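Local atomic coordinates of lantibiotic dehydratase (Microbispora corallina, PDB entry 5EHK), a protein that probably dehydrates serine and threonine side chains of the NAI-107 precursor peptide, in a tRNA-dependent reaction that would use glutamyl-tRNA as in related enzymes. Residues R131-I134 / R135-R139; P398-R401 / G402-L406; E491-P494 / A495-P498; D741-W744 / H745-L748. One frame throughout, in Å; residues are numbered along the deposited sequence.

Overall arrangement
Contacts 1 and 4 belong together, with centres about 14 Å apart. Contact 1 lies late in helix 119-138 and is partly buried. Contact 4 is the first turn of helix 743-755, nearer the surface, and its His745 and Leu748 pack on contact 1. Contacts 2 and 3 form a second pair, about 13 Å between centres. Both are surface loops, and Arg401 of the first reaches Asp496 of the second. The pairs lie far apart, with contacts 1 and 2 about 38 Å from centre to centre. Helical bonding dominates contacts 1 and 4. Contact 2 rests on two crossing arginine chains, an aliphatic carbon of one against the guanidinium of the other, and contact 3 on a short turn with a water.

Contact 1. Residues R131-I134 / R135-R139; sequences RYDI and RMRTR
Ile134 and Thr138 meet on the packed side of this contact, one helical turn apart. Ile134 is buried, and its side chain packs on Leu736 and Leu738 of strand 735-739. Thr138 touches Leu737 of the same strand. The CG2 methyl of Ile134 is anti to the backbone N and faces Thr138, while CG1 (chi1 -65°) carries CD1 off toward helix 743-755. CG2 lies 3.4 Å from Thr138 OG1, though the placement of that hydroxyl is doubtful. The backbone here is the late part of helix 119-138. Arg135 N donates to Arg131 O at 3.0 Å, and Met136 N to Tyr132 O at 3.1 Å. Further on, Arg137 N bonds to Ile134 O at 3.3 Å, an i to i+3 step. Asp133 and Arg137 make the looser, more exposed side. Their side chains run side by side in the same direction. Asp133 OD1 lies 3.2 Å from Arg137 CD but stays 4.0 Å from Arg137 NE, so the opposite charges are near without forming a salt bridge. The carboxylate and guanidinium planes are almost perpendicular, 88° apart. Arg131 turns its polar end away, to salt bridges with Asp751 and Glu752.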
loop_
_atom_site.group_PDB
_atom_site.type_symbol
_atom_site.label_atom_id
_atom_site.label_comp_id
_atom_site.label_asym_id
_atom_site.label_seq_id
_atom_site.Cartn_x
_atom_site.Cartn_y
_atom_site.Cartn_z
ATOM N N ARG A 131 22.741 -2.846 37.056
ATOM C CA ARG A 131 21.398 -2.842 36.496
ATOM C C ARG A 131 20.421 -3.398 37.510
ATOM O O ARG A 131 19.317 -2.877 37.663
ATOM C CB ARG A 131 21.343 -3.654 35.212
ATOM C CG ARG A 131 22.129 -3.052 34.085
ATOM C CD ARG A 131 22.137 -3.966 32.882
ATOM N NE ARG A 131 23.110 -3.495 31.905
ATOM C CZ ARG A 131 22.868 -2.512 31.042
ATOM N NH1 ARG A 131 21.677 -1.912 31.032
ATOM N NH2 ARG A 131 23.811 -2.135 30.186
ATOM N N TYR A 132 20.815 -4.490 38.160
ATOM C CA TYR A 132 19.984 -5.135 39.177
ATOM C C TYR A 132 19.828 -4.308 40.471
ATOM O O TYR A 132 18.802 -4.388 41.148
ATOM C CB TYR A 132 20.530 -6.532 39.497
ATOM C CG TYR A 132 20.279 -7.574 38.412
ATOM C CD1 TYR A 132 19.013 -7.754 37.863
ATOM C CD2 TYR A 132 21.319 -8.358 37.923
ATOM C CE1 TYR A 132 18.788 -8.695 36.876
ATOM C CE2 TYR A 132 21.107 -9.296 36.942
ATOM C CZ TYR A 132 19.840 -9.463 36.422
ATOM O OH TYR A 132 19.636 -10.398 35.440
ATOM N N ASP A 133 20.846 -3.522 40.816
ATOM C CA ASP A 133 20.803 -2.697 42.017
ATOM C C ASP A 133 19.791 -1.583 41.772
ATOM O O ASP A 133 18.773 -1.492 42.461
ATOM C CB ASP A 133 22.201 -2.105 42.283
ATOM C CG ASP A 133 22.340 -1.442 43.668
ATOM O OD1 ASP A 133 21.359 -0.877 44.209
ATOM O OD2 ASP A 133 23.469 -1.480 44.212
ATOM N N ILE A 134 20.063 -0.776 40.749
ATOM C CA ILE A 134 19.183 0.291 40.312
ATOM C C ILE A 134 17.748 -0.188 40.206
ATOM O O ILE A 134 16.824 0.508 40.637
ATOM C CB ILE A 134 19.621 0.815 38.938
ATOM C CG1 ILE A 134 20.999 1.454 39.060
ATOM C CG2 ILE A 134 18.622 1.825 38.390
ATOM C CD1 ILE A 134 21.472 2.127 37.821
ATOM N N ARG A 135 17.562 -1.386 39.649
ATOM C CA ARG A 135 16.223 -1.924 39.491
ATOM C C ARG A 135 15.556 -2.087 40.828
ATOM O O ARG A 135 14.420 -1.657 41.009
ATOM C CB ARG A 135 16.216 -3.279 38.803
ATOM C CG ARG A 135 14.846 -3.623 38.269
ATOM C CD ARG A 135 14.600 -5.107 38.148
ATOM N NE ARG A 135 13.447 -5.321 37.285
ATOM C CZ ARG A 135 13.522 -5.563 35.981
ATOM N NH1 ARG A 135 14.708 -5.681 35.387
ATOM N NH2 ARG A 135 12.407 -5.719 35.283
ATOM N N MET A 136 16.274 -2.714 41.755
ATOM C CA MET A 136 15.730 -3.083 43.061
ATOM C C MET A 136 15.284 -1.868 43.853
ATOM O O MET A 136 14.427 -1.953 44.749
ATOM C CB MET A 136 16.760 -3.856 43.873
ATOM C CG MET A 136 16.163 -4.536 45.074
ATOM S SD MET A 136 17.242 -5.773 45.811
ATOM C CE MET A 136 16.013 -6.860 46.540
ATOM N N ARG A 137 15.845 -0.726 43.488
ATOM C CA ARG A 137 15.608 0.475 44.243
ATOM C C ARG A 137 14.752 1.498 43.483
ATOM O O ARG A 137 14.275 2.475 44.055
ATOM C CB ARG A 137 16.946 1.007 44.793
ATOM C CG ARG A 137 17.553 0.025 45.854
ATOM C CD ARG A 137 19.045 0.211 46.186
ATOM N NE ARG A 137 19.324 1.564 46.691
ATOM C CZ ARG A 137 19.246 1.966 47.966
ATOM N NH1 ARG A 137 18.899 1.129 48.944
ATOM N NH2 ARG A 137 19.518 3.234 48.252
ATOM N N THR A 138 14.514 1.249 42.198
ATOM C CA THR A 138 13.764 2.202 41.380
ATOM C C THR A 138 12.712 1.657 40.427
ATOM O O THR A 138 11.804 2.394 40.079
ATOM C CB THR A 138 14.690 3.117 40.559
ATOM O OG1 THR A 138 15.599 2.310 39.789
ATOM C CG2 THR A 138 15.470 4.051 41.476
ATOM N N ARG A 139 12.831 0.406 39.981
ATOM C CA ARG A 139 11.881 -0.128 38.977
ATOM C C ARG A 139 10.636 -0.810 39.501
ATOM O O ARG A 139 10.687 -1.963 39.936
ATOM C CB ARG A 139 12.546 -1.100 37.988
ATOM C CG ARG A 139 11.570 -1.642 36.937
ATOM C CD ARG A 139 11.802 -1.081 35.577
ATOM N NE ARG A 139 12.376 -2.089 34.696
ATOM C CZ ARG A 139 11.739 -2.642 33.671
ATOM N NH1 ARG A 139 10.498 -2.279 33.375
ATOM N NH2 ARG A 139 12.357 -3.552 32.933
#

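Contact 2. Residues P398-R401 / G402-L406; sequences PPRR and GMRAL
Arg400 folds back over Gly402 and Arg404 in the loop that joins helix 380-395 to helix 407-417. An inverse gamma turn centred on Pro399 comes just before it. The CB of Arg400 starts out toward the 402-406 segment. CG is anti to the backbone N (chi1 -172°), which carries the chain along the Gly402 carbonyl. CG lies 3.9 Å from Gly402 O, and CD comes closer, 3.4 Å from the same oxygen. The chain then bends at chi3 (-40°). This turn brings NE to 4.1 Å from Arg404 CB. CZ follows, 4.0 Å from Arg404 CG. The two side chains cross at a slant, and their guanidinium planes are 83° apart. They therefore do not stack face to face; instead, Arg404 CG lies over one face of the Arg400 guanidinium, toward its rim. Both arginines have a long, weak ion pair with Glu454, which probably eases their like charges. Arg404 NH2 also donates to Pro452 O. Gly402 has a positive phi and bonds through its backbone to Gln660. At the tip, Arg400 NH1 sits 3.8 Å from Arg404 CG.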
loop_
_atom_site.group_PDB
_atom_site.type_symbol
_atom_site.label_atom_id
_atom_site.label_comp_id
_atom_site.label_asym_id
_atom_site.label_seq_id
_atom_site.Cartn_x
_atom_site.Cartn_y
_atom_site.Cartn_z
ATOM N N PRO A 398 -8.436 7.449 17.826
ATOM C CA PRO A 398 -8.840 7.296 16.409
ATOM C C PRO A 398 -10.356 7.057 16.196
ATOM O O PRO A 398 -11.003 6.381 16.989
ATOM C CB PRO A 398 -8.050 6.067 15.952
ATOM C CG PRO A 398 -6.863 5.968 16.935
ATOM C CD PRO A 398 -7.378 6.497 18.228
ATOM N N PRO A 399 -10.919 7.608 15.113
ATOM C CA PRO A 399 -12.357 7.494 14.818
ATOM C C PRO A 399 -12.693 6.130 14.214
ATOM O O PRO A 399 -13.040 5.988 13.042
ATOM C CB PRO A 399 -12.591 8.625 13.813
ATOM C CG PRO A 399 -11.300 8.736 13.100
ATOM C CD PRO A 399 -10.218 8.430 14.110
ATOM N N ARG A 400 -12.598 5.126 15.064
ATOM C CA ARG A 400 -12.612 3.735 14.662
ATOM C C ARG A 400 -13.401 2.932 15.721
ATOM O O ARG A 400 -13.424 3.319 16.883
ATOM C CB ARG A 400 -11.147 3.268 14.606
ATOM C CG ARG A 400 -10.946 1.895 14.035
ATOM C CD ARG A 400 -9.617 1.303 14.441
ATOM N NE ARG A 400 -8.521 2.266 14.434
ATOM C CZ ARG A 400 -7.983 2.769 13.327
ATOM N NH1 ARG A 400 -8.460 2.406 12.140
ATOM N NH2 ARG A 400 -6.984 3.643 13.401
ATOM N N ARG A 401 -14.071 1.849 15.343
ATOM C CA ARG A 401 -14.593 0.903 16.347
ATOM C C ARG A 401 -13.853 -0.440 16.268
ATOM O O ARG A 401 -13.652 -0.990 15.189
ATOM C CB ARG A 401 -16.115 0.730 16.224
ATOM C CG ARG A 401 -16.905 1.853 16.916
ATOM C CD ARG A 401 -18.070 2.403 16.050
ATOM N NE ARG A 401 -17.548 2.903 14.785
ATOM C CZ ARG A 401 -16.790 3.998 14.674
ATOM N NH1 ARG A 401 -16.494 4.714 15.763
ATOM N NH2 ARG A 401 -16.320 4.394 13.484
ATOM N N GLY A 402 -13.428 -0.964 17.406
ATOM C CA GLY A 402 -12.697 -2.217 17.394
ATOM C C GLY A 402 -11.226 -2.044 17.076
ATOM O O GLY A 402 -10.798 -0.967 16.717
ATOM N N MET A 403 -10.451 -3.109 17.227
ATOM C CA MET A 403 -9.060 -3.135 16.799
ATOM C C MET A 403 -8.888 -2.854 15.287
ATOM O O MET A 403 -9.710 -3.251 14.453
ATOM C CB MET A 403 -8.467 -4.506 17.093
ATOM C CG MET A 403 -8.410 -4.876 18.539
ATOM S SD MET A 403 -7.103 -4.001 19.413
ATOM C CE MET A 403 -5.704 -5.077 19.054
ATOM N N ARG A 404 -7.783 -2.195 14.944
ATOM C CA ARG A 404 -7.430 -1.925 13.563
ATOM C C ARG A 404 -7.171 -3.236 12.817
ATOM O O ARG A 404 -7.448 -3.335 11.635
ATOM C CB ARG A 404 -6.203 -1.019 13.488
ATOM C CG ARG A 404 -5.961 -0.503 12.097
ATOM C CD ARG A 404 -4.720 0.349 11.987
ATOM N NE ARG A 404 -4.472 0.761 10.602
ATOM C CZ ARG A 404 -3.691 0.093 9.752
ATOM N NH1 ARG A 404 -3.095 -1.034 10.127
ATOM N NH2 ARG A 404 -3.510 0.546 8.521
ATOM N N ALA A 405 -6.646 -4.238 13.510
ATOM C CA ALA A 405 -6.404 -5.557 12.915
ATOM C C ALA A 405 -7.602 -6.320 12.303
ATOM O O ALA A 405 -7.408 -7.358 11.681
ATOM C CB ALA A 405 -5.699 -6.459 13.915
ATOM N N LEU A 406 -8.828 -5.855 12.501
ATOM C CA LEU A 406 -9.970 -6.587 11.993
ATOM C C LEU A 406 -10.774 -5.702 11.111
ATOM O O LEU A 406 -11.916 -6.029 10.806
ATOM C CB LEU A 406 -10.889 -7.093 13.108
ATOM C CG LEU A 406 -10.489 -8.150 14.135
ATOM C CD1 LEU A 406 -11.712 -8.540 14.992
ATOM C CD2 LEU A 406 -9.844 -9.388 13.484
#

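Contact 3. Residues E491-P494 / A495-P498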
loop_
_atom_site.group_PDB
_atom_site.type_symbol
_atom_site.label_atom_id
_atom_site.label_comp_id
_atom_site.label_asym_id
_atom_site.label_seq_id
_atom_site.Cartn_x
_atom_site.Cartn_y
_atom_site.Cartn_z
ATOM N N GLU A 491 -16.107 14.220 16.859
ATOM C CA GLU A 491 -16.815 14.224 18.131
ATOM C C GLU A 491 -17.150 12.783 18.527
ATOM O O GLU A 491 -18.031 12.142 17.940
ATOM C CB GLU A 491 -18.076 15.103 18.056
ATOM C CG GLU A 491 -18.008 16.353 18.922
ATOM C CD GLU A 491 -19.242 16.533 19.813
ATOM O OE1 GLU A 491 -20.287 17.015 19.315
ATOM O OE2 GLU A 491 -19.165 16.204 21.019
ATOM N N ALA A 492 -16.427 12.280 19.526
ATOM C CA ALA A 492 -16.595 10.899 19.964
ATOM C C ALA A 492 -17.978 10.628 20.596
ATOM O O ALA A 492 -18.328 11.202 21.616
ATOM C CB ALA A 492 -15.472 10.525 20.912
ATOM N N ALA A 493 -18.738 9.718 20.000
ATOM C CA ALA A 493 -20.093 9.422 20.439
ATOM C C ALA A 493 -20.150 8.559 21.699
ATOM O O ALA A 493 -19.444 7.551 21.800
ATOM C CB ALA A 493 -20.840 8.732 19.319
ATOM N N PRO A 494 -21.037 8.916 22.644
ATOM C CA PRO A 494 -21.159 8.141 23.893
ATOM C C PRO A 494 -21.542 6.660 23.688
ATOM O O PRO A 494 -21.188 5.833 24.526
ATOM C CB PRO A 494 -22.227 8.916 24.687
ATOM C CG PRO A 494 -22.932 9.752 23.664
ATOM C CD PRO A 494 -21.883 10.120 22.669
ATOM N N ALA A 495 -22.222 6.332 22.593
ATOM C CA ALA A 495 -22.559 4.941 22.301
ATOM C C ALA A 495 -21.336 4.075 22.036
ATOM O O ALA A 495 -21.424 2.854 22.042
ATOM C CB ALA A 495 -23.493 4.869 21.118
ATOM N N ASP A 496 -20.203 4.718 21.768
ATOM C CA ASP A 496 -18.973 4.014 21.410
ATOM C C ASP A 496 -18.061 3.802 22.606
ATOM O O ASP A 496 -16.942 3.298 22.470
ATOM C CB ASP A 496 -18.218 4.783 20.318
ATOM C CG ASP A 496 -18.970 4.817 18.995
ATOM O OD1 ASP A 496 -19.959 4.059 18.861
ATOM O OD2 ASP A 496 -18.563 5.594 18.088
ATOM N N LEU A 497 -18.522 4.210 23.776
ATOM C CA LEU A 497 -17.685 4.092 24.949
ATOM C C LEU A 497 -17.400 2.628 25.219
ATOM O O LEU A 497 -18.291 1.795 25.159
ATOM C CB LEU A 497 -18.342 4.748 26.164
ATOM C CG LEU A 497 -18.327 6.279 26.232
ATOM C CD1 LEU A 497 -19.318 6.709 27.279
ATOM C CD2 LEU A 497 -16.938 6.796 26.550
ATOM N N PRO A 498 -16.147 2.312 25.525
ATOM C CA PRO A 498 -15.777 0.922 25.783
ATOM C C PRO A 498 -16.315 0.466 27.126
ATOM O O PRO A 498 -16.617 1.321 27.967
ATOM C CB PRO A 498 -14.258 0.992 25.860
ATOM C CG PRO A 498 -13.999 2.365 26.403
ATOM C CD PRO A 498 -15.029 3.238 25.762
HETATM O O HOH W 1 -17.192 7.913 18.214
#
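Pro494 and Ala495 both have helix-like backbone torsions, and these bend the chain until Ala493 O meets Asp496 N. The side chain of Asp496 has CG anti to its carbonyl carbon (chi1 -66°). This leads the carboxylate back along the turn to the Ala493 side. Leu497 makes a similar choice (chi1 -76°), which lays its branch against the carbonyl of Pro494. Two backbone bonds close the turn. Asp496 N donates to Ala493 O at 2.9 Å, and the bond is fairly straight at 158°. Leu497 N donates to Pro494 O at 3.2 Å. In both bonds the donor stands above the carbonyl plane, not on a lone pair. A water gives a third link. It accepts from Ala493 N at 3.0 Å and donates to Asp496 OD2 at 2.7 Å, so it ties the entry of the turn to the carboxylate. The CB of Ala493 lies near the same oxygen, at 4.1 Å. The Leu497 branch packs against the carbonyl oxygen of Pro494, with CG 3.4 Å from Pro494 O. The apolar contact is with the proline ring: Leu497 CD1 meets it at Pro494 CA, 4.1 Å away, with Pro494 CB at 4.5 Å. Leu497 is buried, against Trp394 of helix 380-395 and Phe6 of strand 6-17, while Pro494 and Ala495 are exposed. Asp496 OD1 forms a salt bridge with Arg799, and OD2 has a weak ion pair with Arg401. Two successive i to i+3 bonds mark this as a short 3-10 turn with proline at its start, in the loop leading to strand 500-508.

Contact 4. Residues D741-W744 / H745-L748; sequences DDAW and HRVL
Asp742 and His745 meet at the start of helix 743-755, where Asp742 is the N-cap. The capping bonds come first. Asp742 OD1 accepts from Trp744 N at 2.7 Å and from His745 N at 3.4 Å, both weak. Of the backbone bonds, Arg746 N donates to Asp742 O at 3.1 Å, and Leu748 N to Trp744 O at 3.0 Å. Trp744 O also takes Val747 N, so it serves two donors. Asp742 O has a second donor as well: Arg746 NE, at 3.3 Å. The two Arg746 nitrogens reach this oxygen from opposite faces of its plane. The bend of Arg746 at chi3 (-59°) helps return NE to the start of the helix. Stacking forms the next group. The Asp742 carboxylate and the His745 ring are nearly parallel, 2° apart, with OD2 over the ring near its rim. Asp742 CB makes a CH-pi contact, 4.2 Å from the ring centroid. The apolar contact is Val747 CG2 at the edge of the Trp744 ring, 4.0 Å from CE3. His745 ND1 bonds to Asp739 N, at the end of strand 735-739. Arg746 NH1 forms a salt bridge with Asp711 of helix 707-721, and Val747 packs on Leu127 of helix 119-138.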
loop_
_atom_site.group_PDB
_atom_site.type_symbol
_atom_site.label_atom_id
_atom_site.label_comp_id
_atom_site.label_asym_id
_atom_site.label_seq_id
_atom_site.Cartn_x
_atom_site.Cartn_y
_atom_site.Cartn_z
ATOM N N ASP A 741 24.882 12.520 37.198
ATOM C CA ASP A 741 25.997 13.098 37.940
ATOM C C ASP A 741 26.900 11.937 38.335
ATOM O O ASP A 741 28.129 12.041 38.324
ATOM C CB ASP A 741 25.483 13.835 39.191
ATOM C CG ASP A 741 26.287 15.112 39.527
ATOM O OD1 ASP A 741 27.526 15.149 39.310
ATOM O OD2 ASP A 741 25.662 16.084 40.020
ATOM N N ASP A 742 26.266 10.826 38.680
ATOM C CA ASP A 742 26.964 9.598 39.022
ATOM C C ASP A 742 27.857 9.074 37.890
ATOM O O ASP A 742 27.445 9.015 36.736
ATOM C CB ASP A 742 25.954 8.540 39.442
ATOM C CG ASP A 742 26.602 7.351 40.092
ATOM O OD1 ASP A 742 27.642 6.875 39.601
ATOM O OD2 ASP A 742 26.075 6.895 41.118
ATOM N N ALA A 743 29.087 8.703 38.232
ATOM C CA ALA A 743 30.052 8.240 37.234
ATOM C C ALA A 743 29.728 6.832 36.734
ATOM O O ALA A 743 29.884 6.546 35.548
ATOM C CB ALA A 743 31.491 8.302 37.791
ATOM N N TRP A 744 29.270 5.961 37.632
ATOM C CA TRP A 744 28.795 4.636 37.230
ATOM C C TRP A 744 27.551 4.686 36.323
ATOM O O TRP A 744 27.485 3.975 35.318
ATOM C CB TRP A 744 28.467 3.752 38.435
ATOM C CG TRP A 744 29.605 3.027 39.084
ATOM C CD1 TRP A 744 29.978 3.098 40.393
ATOM C CD2 TRP A 744 30.499 2.094 38.462
ATOM N NE1 TRP A 744 31.040 2.260 40.629
ATOM C CE2 TRP A 744 31.388 1.641 39.459
ATOM C CE3 TRP A 744 30.631 1.595 37.162
ATOM C CZ2 TRP A 744 32.398 0.719 39.198
ATOM C CZ3 TRP A 744 31.632 0.682 36.905
ATOM C CH2 TRP A 744 32.505 0.252 37.920
ATOM N N HIS A 745 26.567 5.507 36.689
ATOM C CA HIS A 745 25.375 5.671 35.863
ATOM C C HIS A 745 25.740 6.248 34.488
ATOM O O HIS A 745 25.095 5.931 33.483
ATOM C CB HIS A 745 24.310 6.529 36.550
ATOM C CG HIS A 745 23.718 5.898 37.774
ATOM N ND1 HIS A 745 22.558 6.356 38.362
ATOM C CD2 HIS A 745 24.151 4.871 38.549
ATOM C CE1 HIS A 745 22.283 5.622 39.426
ATOM N NE2 HIS A 745 23.236 4.716 39.566
ATOM N N ARG A 746 26.768 7.093 34.441
ATOM C CA ARG A 746 27.187 7.688 33.171
ATOM C C ARG A 746 27.807 6.678 32.195
ATOM O O ARG A 746 27.780 6.886 30.983
ATOM C CB ARG A 746 28.143 8.861 33.402
ATOM C CG ARG A 746 27.450 10.206 33.526
ATOM C CD ARG A 746 28.463 11.309 33.721
ATOM N NE ARG A 746 29.251 11.075 34.925
ATOM C CZ ARG A 746 30.284 11.823 35.297
ATOM N NH1 ARG A 746 30.662 12.852 34.546
ATOM N NH2 ARG A 746 30.944 11.537 36.417
ATOM N N VAL A 747 28.375 5.594 32.720
ATOM C CA VAL A 747 28.936 4.564 31.852
ATOM C C VAL A 747 27.875 3.535 31.551
ATOM O O VAL A 747 27.912 2.880 30.528
ATOM C CB VAL A 747 30.179 3.865 32.457
ATOM C CG1 VAL A 747 31.088 4.876 33.155
ATOM C CG2 VAL A 747 29.771 2.743 33.405
ATOM N N LEU A 748 26.919 3.400 32.457
ATOM C CA LEU A 748 25.814 2.487 32.255
ATOM C C LEU A 748 24.959 2.964 31.087
ATOM O O LEU A 748 24.445 2.154 30.307
ATOM C CB LEU A 748 24.985 2.361 33.530
ATOM C CG LEU A 748 23.932 1.252 33.484
ATOM C CD1 LEU A 748 24.577 -0.122 33.478
ATOM C CD2 LEU A 748 22.991 1.396 34.662
#